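Local atomic coordinates of flavin prenyltransferase PAD1, mitochondrial (Aspergillus niger, PDB entry 6QLG), a protein that probably makes the prenylated FMN cofactor of ferulic acid decarboxylase by joining a dimethylallyl group to N5 and C6 of the flavin, without a metal. Residues A46-T51 with P124-T129; V157-E162 with F184-A189. All blocks are in the same frame, centred on the assembly; numbering follows the deposited sequence.

Interaction 1: A46-T51 with P124-T129; sequences AMTGAT and PCSMKT. With FMN (flavin mononucleotide), chain M.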
ATOM      1  N   ALA B  46       8.047  31.968  -8.174  1.00 20.32           N
ATOM      2  CA  ALA B  46       8.937  31.201  -9.032  1.00 19.54           C
ATOM      3  C   ALA B  46       8.254  30.942 -10.367  1.00 22.63           C
ATOM      4  O   ALA B  46       7.093  30.522 -10.404  1.00 22.93           O
ATOM      5  CB  ALA B  46       9.338  29.880  -8.371  1.00 16.86           C
ATOM      6  N   MET B  47       8.971  31.202 -11.453  1.00 21.06           N
ATOM      7  CA  MET B  47       8.488  30.931 -12.799  1.00 19.41           C
ATOM      8  C   MET B  47       9.345  29.841 -13.426  1.00 19.61           C
ATOM      9  O   MET B  47      10.576  29.871 -13.320  1.00 20.98           O
ATOM     10  CB  MET B  47       8.519  32.196 -13.664  1.00 19.14           C
ATOM     11  CG  MET B  47       7.733  33.367 -13.080  1.00 22.43           C
ATOM     12  SD  MET B  47       7.599  34.789 -14.194  1.00 23.42           S
ATOM     13  CE  MET B  47       6.873  34.021 -15.642  1.00 17.26           C
ATOM     14  N   THR B  48       8.690  28.875 -14.065  1.00 19.07           N
ATOM     15  CA  THR B  48       9.358  27.771 -14.739  1.00 22.45           C
ATOM     16  C   THR B  48       8.930  27.730 -16.202  1.00 22.55           C
ATOM     17  O   THR B  48       8.034  28.457 -16.637  1.00 24.01           O
ATOM     18  CB  THR B  48       9.055  26.425 -14.059  1.00 20.39           C
ATOM     19  OG1 THR B  48       7.669  26.099 -14.220  1.00 21.81           O
ATOM     20  CG2 THR B  48       9.391  26.479 -12.576  1.00 18.82           C
ATOM     21  N   GLY B  49       9.579  26.848 -16.958  1.00 23.54           N
ATOM     22  CA  GLY B  49       9.409  26.797 -18.397  1.00 23.58           C
ATOM     23  C   GLY B  49       8.171  26.078 -18.897  1.00 27.12           C
ATOM     24  O   GLY B  49       8.209  25.440 -19.953  1.00 30.20           O
ATOM     25  N   ALA B  50       7.073  26.159 -18.158  1.00 20.99           N
ATOM     26  CA  ALA B  50       5.785  25.733 -18.680  1.00 25.07           C
ATOM     27  C   ALA B  50       5.136  26.896 -19.418  1.00 25.55           C
ATOM     28  O   ALA B  50       5.357  28.063 -19.084  1.00 27.51           O
ATOM     29  CB  ALA B  50       4.866  25.244 -17.560  1.00 19.99           C
ATOM     30  N   THR B  51       4.345  26.574 -20.438  1.00 25.88           N
ATOM     31  CA  THR B  51       3.631  27.623 -21.152  1.00 25.26           C
ATOM     32  C   THR B  51       2.654  28.313 -20.207  1.00 28.97           C
ATOM     33  O   THR B  51       2.058  27.682 -19.329  1.00 26.35           O
ATOM     34  CB  THR B  51       2.909  27.052 -22.380  1.00 26.89           C
ATOM     35  OG1 THR B  51       2.378  28.125 -23.168  1.00 24.39           O
ATOM     36  CG2 THR B  51       1.784  26.128 -21.985  1.00 22.17           C
ATOM     37  N   PRO B 124       4.070  29.755 -14.062  1.00 22.57           N
ATOM     38  CA  PRO B 124       3.475  28.418 -14.145  1.00 20.16           C
ATOM     39  C   PRO B 124       4.472  27.362 -13.681  1.00 22.53           C
ATOM     40  O   PRO B 124       5.668  27.656 -13.610  1.00 16.37           O
ATOM     41  CB  PRO B 124       3.156  28.272 -15.631  1.00 22.09           C
ATOM     42  CG  PRO B 124       4.214  29.091 -16.303  1.00 23.14           C
ATOM     43  CD  PRO B 124       4.502  30.251 -15.381  1.00 22.06           C
ATOM     44  N   CYS B 125       3.997  26.162 -13.362  1.00 20.57           N
ATOM     45  CA  CYS B 125       4.849  25.099 -12.845  1.00 18.27           C
ATOM     46  C   CYS B 125       4.913  23.968 -13.863  1.00 21.22           C
ATOM     47  O   CYS B 125       3.888  23.357 -14.187  1.00 19.16           O
ATOM     48  CB  CYS B 125       4.333  24.583 -11.502  1.00 21.12           C
ATOM     49  SG  CYS B 125       5.403  23.332 -10.755  1.00 21.57           S
ATOM     50  N   SER B 126       6.116  23.692 -14.358  1.00 17.30           N
ATOM     51  CA  SER B 126       6.312  22.597 -15.292  1.00 19.83           C
ATOM     52  C   SER B 126       6.238  21.254 -14.568  1.00 20.98           C
ATOM     53  O   SER B 126       6.323  21.170 -13.339  1.00 15.73           O
ATOM     54  CB  SER B 126       7.661  22.728 -15.996  1.00 21.95           C
ATOM     55  OG  SER B 126       8.725  22.527 -15.078  1.00 18.56           O
ATOM     56  N   MET B 127       6.079  20.189 -15.360  1.00 18.14           N
ATOM     57  CA  MET B 127       6.114  18.844 -14.797  1.00 20.19           C
ATOM     58  C   MET B 127       7.493  18.511 -14.247  1.00 20.32           C
ATOM     59  O   MET B 127       7.605  17.792 -13.248  1.00 18.98           O
ATOM     60  CB  MET B 127       5.697  17.820 -15.855  1.00 18.84           C
ATOM     61  CG  MET B 127       4.267  17.983 -16.353  1.00 18.61           C
ATOM     62  SD  MET B 127       3.028  17.818 -15.047  1.00 19.30           S
ATOM     63  CE  MET B 127       2.686  19.537 -14.632  1.00 15.43           C
ATOM     64  N   LYS B 128       8.546  19.029 -14.882  1.00 21.40           N
ATOM     65  CA  LYS B 128       9.903  18.807 -14.390  1.00 19.85           C
ATOM     66  C   LYS B 128      10.075  19.369 -12.982  1.00 22.82           C
ATOM     67  O   LYS B 128      10.608  18.696 -12.093  1.00 18.90           O
ATOM     68  CB  LYS B 128      10.912  19.431 -15.359  1.00 20.35           C
ATOM     69  CG  LYS B 128      12.371  19.332 -14.920  1.00 22.48           C
ATOM     70  CD  LYS B 128      12.817  20.596 -14.192  1.00 20.79           C
ATOM     71  CE  LYS B 128      14.262  20.941 -14.480  1.00 23.52           C
ATOM     72  NZ  LYS B 128      14.657  22.166 -13.724  1.00 27.04           N
ATOM     73  N   THR B 129       9.637  20.611 -12.763  1.00 18.72           N
ATOM     74  CA  THR B 129       9.791  21.222 -11.445  1.00 17.47           C
ATOM     75  C   THR B 129       8.850  20.584 -10.428  1.00 19.38           C
ATOM     76  O   THR B 129       9.223  20.393  -9.263  1.00 18.36           O
ATOM     77  CB  THR B 129       9.569  22.733 -11.542  1.00 20.41           C
ATOM     78  OG1 THR B 129      10.715  23.335 -12.158  1.00 19.91           O
ATOM     79  CG2 THR B 129       9.371  23.350 -10.166  1.00 18.89           C
TER
HETATM   80  N1  FMN M 402       6.631  21.427 -19.724  1.00 29.85           N
HETATM   81  C2  FMN M 402       5.494  21.145 -18.995  1.00 25.85           C
HETATM   82  O2  FMN M 402       5.540  20.314 -18.096  1.00 27.00           O
HETATM   83  N3  FMN M 402       4.315  21.797 -19.281  1.00 30.49           N
HETATM   84  C4  FMN M 402       4.279  22.732 -20.299  1.00 29.93           C
HETATM   85  O4  FMN M 402       3.235  23.327 -20.573  1.00 29.74           O
HETATM   86  C4A FMN M 402       5.419  23.021 -21.037  1.00 32.24           C
HETATM   87  N5  FMN M 402       5.357  23.961 -22.050  1.00 30.53           N
HETATM   88  C5A FMN M 402       6.483  24.263 -22.792  1.00 36.21           C
HETATM   89  C6  FMN M 402       6.427  25.215 -23.817  1.00 38.98           C
HETATM   90  C7  FMN M 402       7.554  25.527 -24.573  1.00 40.68           C
HETATM   91  C7M FMN M 402       7.474  26.553 -25.672  1.00 46.14           C
HETATM   92  C8  FMN M 402       8.753  24.873 -24.287  1.00 39.26           C
HETATM   93  C8M FMN M 402       9.990  25.184 -25.086  1.00 31.18           C
HETATM   94  C9  FMN M 402       8.802  23.919 -23.264  1.00 36.12           C
HETATM   95  C9A FMN M 402       7.676  23.608 -22.508  1.00 32.65           C
HETATM   96  N10 FMN M 402       7.735  22.668 -21.479  1.00 35.63           N
HETATM   97  C10 FMN M 402       6.602  22.362 -20.745  1.00 31.57           C
HETATM   98  C1' FMN M 402       9.014  21.937 -21.179  1.00 29.15           C
HETATM   99  C2' FMN M 402       9.871  22.518 -20.053  1.00 31.80           C
HETATM  100  O2' FMN M 402      10.305  23.820 -20.385  1.00 28.55           O
HETATM  101  C3' FMN M 402      11.070  21.597 -19.826  1.00 30.78           C
HETATM  102  O3' FMN M 402      10.616  20.367 -19.305  1.00 25.90           O
HETATM  103  C4' FMN M 402      12.108  22.187 -18.879  1.00 25.80           C
HETATM  104  O4' FMN M 402      13.057  21.200 -18.540  1.00 29.56           O
HETATM  105  C5' FMN M 402      11.473  22.698 -17.595  1.00 28.66           C
HETATM  106  O5' FMN M 402      12.477  23.359 -16.862  1.00 23.31           O
HETATM  107  P   FMN M 402      12.109  24.284 -15.600  1.00 26.52           P
HETATM  108  O1P FMN M 402      13.307  24.367 -14.687  1.00 23.09           O
HETATM  109  O2P FMN M 402      11.755  25.661 -16.106  1.00 25.96           O
HETATM  110  O3P FMN M 402      10.952  23.702 -14.820  1.00 26.32           O

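Interaction 2: V157-E162 with F184-A189; sequences VLVARE and FPPVPA. With FMN (flavin mononucleotide), chain M; DMA (dimethylallyl diphosphate), chain J.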
ATOM      1  N   VAL B 157       2.030  26.779  -3.454  1.00 20.19           N
ATOM      2  CA  VAL B 157       1.058  26.604  -4.528  1.00 21.05           C
ATOM      3  C   VAL B 157       1.810  26.333  -5.822  1.00 22.70           C
ATOM      4  O   VAL B 157       2.682  27.115  -6.217  1.00 22.16           O
ATOM      5  CB  VAL B 157       0.145  27.835  -4.670  1.00 22.47           C
ATOM      6  CG1 VAL B 157      -0.798  27.662  -5.853  1.00 20.98           C
ATOM      7  CG2 VAL B 157      -0.642  28.064  -3.387  1.00 19.61           C
ATOM      8  N   LEU B 158       1.472  25.226  -6.478  1.00 23.52           N
ATOM      9  CA  LEU B 158       2.081  24.837  -7.744  1.00 20.20           C
ATOM     10  C   LEU B 158       1.029  24.959  -8.838  1.00 21.48           C
ATOM     11  O   LEU B 158       0.088  24.159  -8.893  1.00 19.78           O
ATOM     12  CB  LEU B 158       2.633  23.413  -7.678  1.00 18.56           C
ATOM     13  CG  LEU B 158       3.547  23.052  -6.508  1.00 19.03           C
ATOM     14  CD1 LEU B 158       4.008  21.608  -6.630  1.00 16.53           C
ATOM     15  CD2 LEU B 158       4.737  23.988  -6.449  1.00 16.97           C
ATOM     16  N   VAL B 159       1.187  25.955  -9.708  1.00 15.45           N
ATOM     17  CA  VAL B 159       0.307  26.103 -10.862  1.00 15.53           C
ATOM     18  C   VAL B 159       0.783  25.143 -11.945  1.00 20.97           C
ATOM     19  O   VAL B 159       1.344  25.560 -12.966  1.00 18.63           O
ATOM     20  CB  VAL B 159       0.268  27.563 -11.355  1.00 24.60           C
ATOM     21  CG1 VAL B 159      -0.801  27.746 -12.428  1.00 17.84           C
ATOM     22  CG2 VAL B 159       0.000  28.501 -10.184  1.00 14.78           C
ATOM     23  N   ALA B 160       0.568  23.846 -11.720  1.00 18.43           N
ATOM     24  CA  ALA B 160       1.118  22.803 -12.579  1.00 20.36           C
ATOM     25  C   ALA B 160       0.332  22.734 -13.883  1.00 21.55           C
ATOM     26  O   ALA B 160      -0.864  22.427 -13.877  1.00 24.66           O
ATOM     27  CB  ALA B 160       1.085  21.455 -11.862  1.00 18.95           C
ATOM     28  N   ARG B 161       1.002  23.003 -14.999  1.00 19.40           N
ATOM     29  CA  ARG B 161       0.350  23.095 -16.299  1.00 21.43           C
ATOM     30  C   ARG B 161       0.870  21.982 -17.200  1.00 21.39           C
ATOM     31  O   ARG B 161       2.059  21.949 -17.537  1.00 20.09           O
ATOM     32  CB  ARG B 161       0.586  24.467 -16.928  1.00 23.01           C
ATOM     33  CG  ARG B 161      -0.332  24.758 -18.094  1.00 24.97           C
ATOM     34  CD  ARG B 161       0.324  24.389 -19.411  1.00 24.82           C
ATOM     35  NE  ARG B 161      -0.640  24.324 -20.505  1.00 23.65           N
ATOM     36  CZ  ARG B 161      -0.571  23.452 -21.506  1.00 23.62           C
ATOM     37  NH1 ARG B 161      -1.493  23.453 -22.458  1.00 26.71           N
ATOM     38  NH2 ARG B 161       0.419  22.570 -21.550  1.00 27.15           N
ATOM     39  N   GLU B 162      -0.033  21.091 -17.605  1.00 20.24           N
ATOM     40  CA  GLU B 162       0.257  19.978 -18.497  1.00 18.99           C
ATOM     41  C   GLU B 162      -1.057  19.318 -18.869  1.00 20.40           C
ATOM     42  O   GLU B 162      -1.964  19.225 -18.035  1.00 20.72           O
ATOM     43  CB  GLU B 162       1.190  18.945 -17.848  1.00 19.75           C
ATOM     44  CG  GLU B 162       1.581  17.765 -18.758  1.00 22.38           C
ATOM     45  CD  GLU B 162       2.234  18.203 -20.063  1.00 30.32           C
ATOM     46  OE1 GLU B 162       1.499  18.514 -21.025  1.00 34.62           O
ATOM     47  OE2 GLU B 162       3.483  18.222 -20.128  1.00 32.21           O
ATOM     48  N   PHE B 184      -2.669  23.689  -8.414  1.00 18.26           N
ATOM     49  CA  PHE B 184      -3.603  24.646  -9.007  1.00 18.86           C
ATOM     50  C   PHE B 184      -3.448  24.602 -10.522  1.00 19.46           C
ATOM     51  O   PHE B 184      -2.708  25.411 -11.102  1.00 19.30           O
ATOM     52  CB  PHE B 184      -3.358  26.060  -8.471  1.00 18.34           C
ATOM     53  CG  PHE B 184      -4.459  27.049  -8.799  1.00 22.66           C
ATOM     54  CD1 PHE B 184      -4.634  27.524 -10.093  1.00 21.35           C
ATOM     55  CD2 PHE B 184      -5.307  27.514  -7.807  1.00 25.69           C
ATOM     56  CE1 PHE B 184      -5.642  28.430 -10.391  1.00 24.26           C
ATOM     57  CE2 PHE B 184      -6.316  28.423  -8.099  1.00 23.54           C
ATOM     58  CZ  PHE B 184      -6.481  28.879  -9.393  1.00 24.04           C
ATOM     59  N   PRO B 185      -4.122  23.683 -11.205  1.00 20.82           N
ATOM     60  CA  PRO B 185      -4.118  23.709 -12.671  1.00 19.44           C
ATOM     61  C   PRO B 185      -4.824  24.953 -13.177  1.00 21.74           C
ATOM     62  O   PRO B 185      -5.936  25.271 -12.731  1.00 21.25           O
ATOM     63  CB  PRO B 185      -4.879  22.431 -13.058  1.00 21.03           C
ATOM     64  CG  PRO B 185      -5.657  22.052 -11.848  1.00 23.10           C
ATOM     65  CD  PRO B 185      -4.913  22.567 -10.658  1.00 21.75           C
ATOM     66  N   PRO B 186      -4.204  25.698 -14.091  1.00 17.98           N
ATOM     67  CA  PRO B 186      -4.802  26.973 -14.541  1.00 22.59           C
ATOM     68  C   PRO B 186      -5.896  26.765 -15.582  1.00 26.43           C
ATOM     69  O   PRO B 186      -5.774  27.127 -16.758  1.00 23.92           O
ATOM     70  CB  PRO B 186      -3.587  27.723 -15.094  1.00 17.19           C
ATOM     71  CG  PRO B 186      -2.709  26.638 -15.639  1.00 19.13           C
ATOM     72  CD  PRO B 186      -2.893  25.447 -14.716  1.00 19.61           C
ATOM     73  N   VAL B 187      -7.003  26.164 -15.151  1.00 19.42           N
ATOM     74  CA  VAL B 187      -8.132  25.905 -16.040  1.00 20.20           C
ATOM     75  C   VAL B 187      -9.060  27.115 -16.021  1.00 24.25           C
ATOM     76  O   VAL B 187      -9.379  27.640 -14.943  1.00 21.97           O
ATOM     77  CB  VAL B 187      -8.875  24.613 -15.651  1.00 24.11           C
ATOM     78  CG1 VAL B 187      -8.041  23.389 -16.018  1.00 19.06           C
ATOM     79  CG2 VAL B 187      -9.219  24.603 -14.166  1.00 18.28           C
ATOM     80  N   PRO B 188      -9.518  27.588 -17.181  1.00 25.44           N
ATOM     81  CA  PRO B 188     -10.289  28.838 -17.218  1.00 24.19           C
ATOM     82  C   PRO B 188     -11.666  28.674 -16.596  1.00 28.75           C
ATOM     83  O   PRO B 188     -12.311  27.631 -16.730  1.00 22.53           O
ATOM     84  CB  PRO B 188     -10.395  29.149 -18.718  1.00 28.66           C
ATOM     85  CG  PRO B 188      -9.455  28.192 -19.405  1.00 28.44           C
ATOM     86  CD  PRO B 188      -9.349  27.001 -18.517  1.00 25.72           C
ATOM     87  N   ALA B 189     -12.116  29.727 -15.913  1.00 24.78           N
ATOM     88  CA  ALA B 189     -13.459  29.772 -15.334  1.00 26.20           C
ATOM     89  C   ALA B 189     -14.370  30.481 -16.327  1.00 30.34           C
ATOM     90  O   ALA B 189     -14.578  31.694 -16.260  1.00 26.50           O
ATOM     91  CB  ALA B 189     -13.442  30.471 -13.981  1.00 27.25           C
TER
HETATM   92  N1  FMN M 402       6.631  21.427 -19.724  1.00 29.85           N
HETATM   93  C2  FMN M 402       5.494  21.145 -18.995  1.00 25.85           C
HETATM   94  O2  FMN M 402       5.540  20.314 -18.096  1.00 27.00           O
HETATM   95  N3  FMN M 402       4.315  21.797 -19.281  1.00 30.49           N
HETATM   96  C4  FMN M 402       4.279  22.732 -20.299  1.00 29.93           C
HETATM   97  O4  FMN M 402       3.235  23.327 -20.573  1.00 29.74           O
HETATM   98  C4A FMN M 402       5.419  23.021 -21.037  1.00 32.24           C
HETATM   99  N5  FMN M 402       5.357  23.961 -22.050  1.00 30.53           N
HETATM  100  C5A FMN M 402       6.483  24.263 -22.792  1.00 36.21           C
HETATM  101  C6  FMN M 402       6.427  25.215 -23.817  1.00 38.98           C
HETATM  102  C7  FMN M 402       7.554  25.527 -24.573  1.00 40.68           C
HETATM  103  C7M FMN M 402       7.474  26.553 -25.672  1.00 46.14           C
HETATM  104  C8  FMN M 402       8.753  24.873 -24.287  1.00 39.26           C
HETATM  105  C8M FMN M 402       9.990  25.184 -25.086  1.00 31.18           C
HETATM  106  C9  FMN M 402       8.802  23.919 -23.264  1.00 36.12           C
HETATM  107  C9A FMN M 402       7.676  23.608 -22.508  1.00 32.65           C
HETATM  108  N10 FMN M 402       7.735  22.668 -21.479  1.00 35.63           N
HETATM  109  C10 FMN M 402       6.602  22.362 -20.745  1.00 31.57           C
HETATM  110  C1' FMN M 402       9.014  21.937 -21.179  1.00 29.15           C
HETATM  111  C2' FMN M 402       9.871  22.518 -20.053  1.00 31.80           C
HETATM  112  O2' FMN M 402      10.305  23.820 -20.385  1.00 28.55           O
HETATM  113  C3' FMN M 402      11.070  21.597 -19.826  1.00 30.78           C
HETATM  114  O3' FMN M 402      10.616  20.367 -19.305  1.00 25.90           O
HETATM  115  C4' FMN M 402      12.108  22.187 -18.879  1.00 25.80           C
HETATM  116  O4' FMN M 402      13.057  21.200 -18.540  1.00 29.56           O
HETATM  117  C5' FMN M 402      11.473  22.698 -17.595  1.00 28.66           C
HETATM  118  O5' FMN M 402      12.477  23.359 -16.862  1.00 23.31           O
HETATM  119  P   FMN M 402      12.109  24.284 -15.600  1.00 26.52           P
HETATM  120  O1P FMN M 402      13.307  24.367 -14.687  1.00 23.09           O
HETATM  121  O2P FMN M 402      11.755  25.661 -16.106  1.00 25.96           O
HETATM  122  O3P FMN M 402      10.952  23.702 -14.820  1.00 26.32           O
HETATM  123  C1  DMA J 304       4.683  21.760 -25.012  1.00 54.02           C
HETATM  124  O1  DMA J 304       4.284  20.447 -25.266  1.00 59.94           O
HETATM  125  C2  DMA J 304       6.146  21.904 -25.395  1.00 40.13           C
HETATM  126  C3  DMA J 304       6.460  22.675 -26.404  1.00 46.15           C
HETATM  127  C4  DMA J 304       7.928  22.805 -26.779  1.00 42.43           C
HETATM  128  C5  DMA J 304       5.371  23.422 -27.174  1.00 43.86           C
HETATM  129  PA  DMA J 304       2.807  20.033 -24.693  1.00 57.34           P
HETATM  130  O1A DMA J 304       2.439  18.645 -25.173  1.00 34.74           O
HETATM  131  O2A DMA J 304       2.944  20.045 -23.186  1.00 47.84           O
HETATM  132  O3A DMA J 304       1.736  21.174 -25.242  1.00 49.96           O
HETATM  133  PB  DMA J 304       0.113  20.927 -25.445  1.00 67.32           P
HETATM  134  O1B DMA J 304      -0.424  20.185 -24.241  1.00 50.49           O
HETATM  135  O2B DMA J 304      -0.198  20.116 -26.684  1.00 50.17           O
HETATM  136  O3B DMA J 304      -0.577  22.265 -25.589  1.00 60.14           O

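Interaction 1: A46-T51 with P124-T129
Thr-48 and Pro-124 meet where the chain leaves two neighbouring parallel strands, the contact's tightest part. Pro-124 O takes two bonds from one residue: Thr-48 N approaches nearly in line with the carbonyl at 3.3 Å, while the hydroxyl Thr-48 OG1 reaches Pro-124 O at 2.6 Å, tilted 30° off the carbonyl plane. That hydroxyl sits between its own N and carbonyl carbon (chi1 67°), which lets Thr-48 OG1 also accept from Ser-126 N at 2.9 Å. A cis peptide precedes Pro-124, whose CG lies 3.2 Å from Ala-50 O. Thr-48 CG2 meets Thr-129 tip to tip.

Across the rest of the contact the segments are held more loosely, and FMN bonds to both. Ala-50 CB comes no nearer than 3.8 Å to Ser-126 N, and Gly-49 barely touches the facing segment, but Gly-49 N donates to FMN O2P at 2.6 Å. The hydroxyls Ser-126 OG and Thr-129 OG1 both donate to FMN O3P, Lys-128 NZ to FMN O1P, and Met-127 N to FMN O2. Ser-126 is the N-cap of helix 127-135, its OG accepting from Thr-129 N. A phosphate held between a strand-end loop and a helix N-terminus is typical of Rossmann-like flavoproteins of the UbiX/PAD1 family.

Interaction 2: V157-E162 with F184-A189
Val-159 and Pro-186 make the apolar centre of this contact: the valine CG1, anti to its backbone N (chi1 -172°), sits over one face of the proline ring, 3.9 Å from Pro-186 CB. At the CG corner of that ring lies the aliphatic part of Arg-161, whose CG is 3.9 Å from Pro-186 CG, the two side chains meeting at about a right angle. Val-157 CG1 runs alongside Phe-184 CB.

Behind these side chains the backbone sets the spacing. Phe-184 N donates to Leu-158 O at 2.8 Å, nearly straight at 172°, and Val-159 CA gives a CH...O contact of 3.1 Å to Phe-184 O. Inverse gamma turns centred on Val-159 and Pro-186 bend both chains here.

Further out, Arg-161 O accepts from FMN N3 at 2.9 Å and Arg-161 NH2 donates to FMN O4 at 3.1 Å; NH1 makes a weak bond to the diphosphate. The guanidinium is also fixed by carbonyls of Pro-188 and Val-187 of a neighbouring subunit. Salt bridges hold Glu-162, OE1 to Lys-151 and OE2 to Arg-144, both of another subunit. The end of a strand lining a substrate site shared between subunits is characteristic of the oligomeric flavin prenyltransferases.

How the interactions relate
Both contacts are buried at the ends of strands of one parallel sheet, where strands 119-125 and 155-160 are neighbours. Backbone bonds probably join them directly, Cys-125 N to Val-159 O and Cys-125 O to Arg-161 N. Interaction 1 is mainly polar, built from backbone groups and hydroxyls around the phosphate and the flavin. Interaction 2, toward the edge strand 182-183 of this chain, is mainly apolar, and its charged residues face the flavin carbonyls and the diphosphate. The two meet beside FMN: Thr-51 packs on Arg-161 and Met-127 on Glu-162. Neighbouring subunits play a larger part around interaction 2.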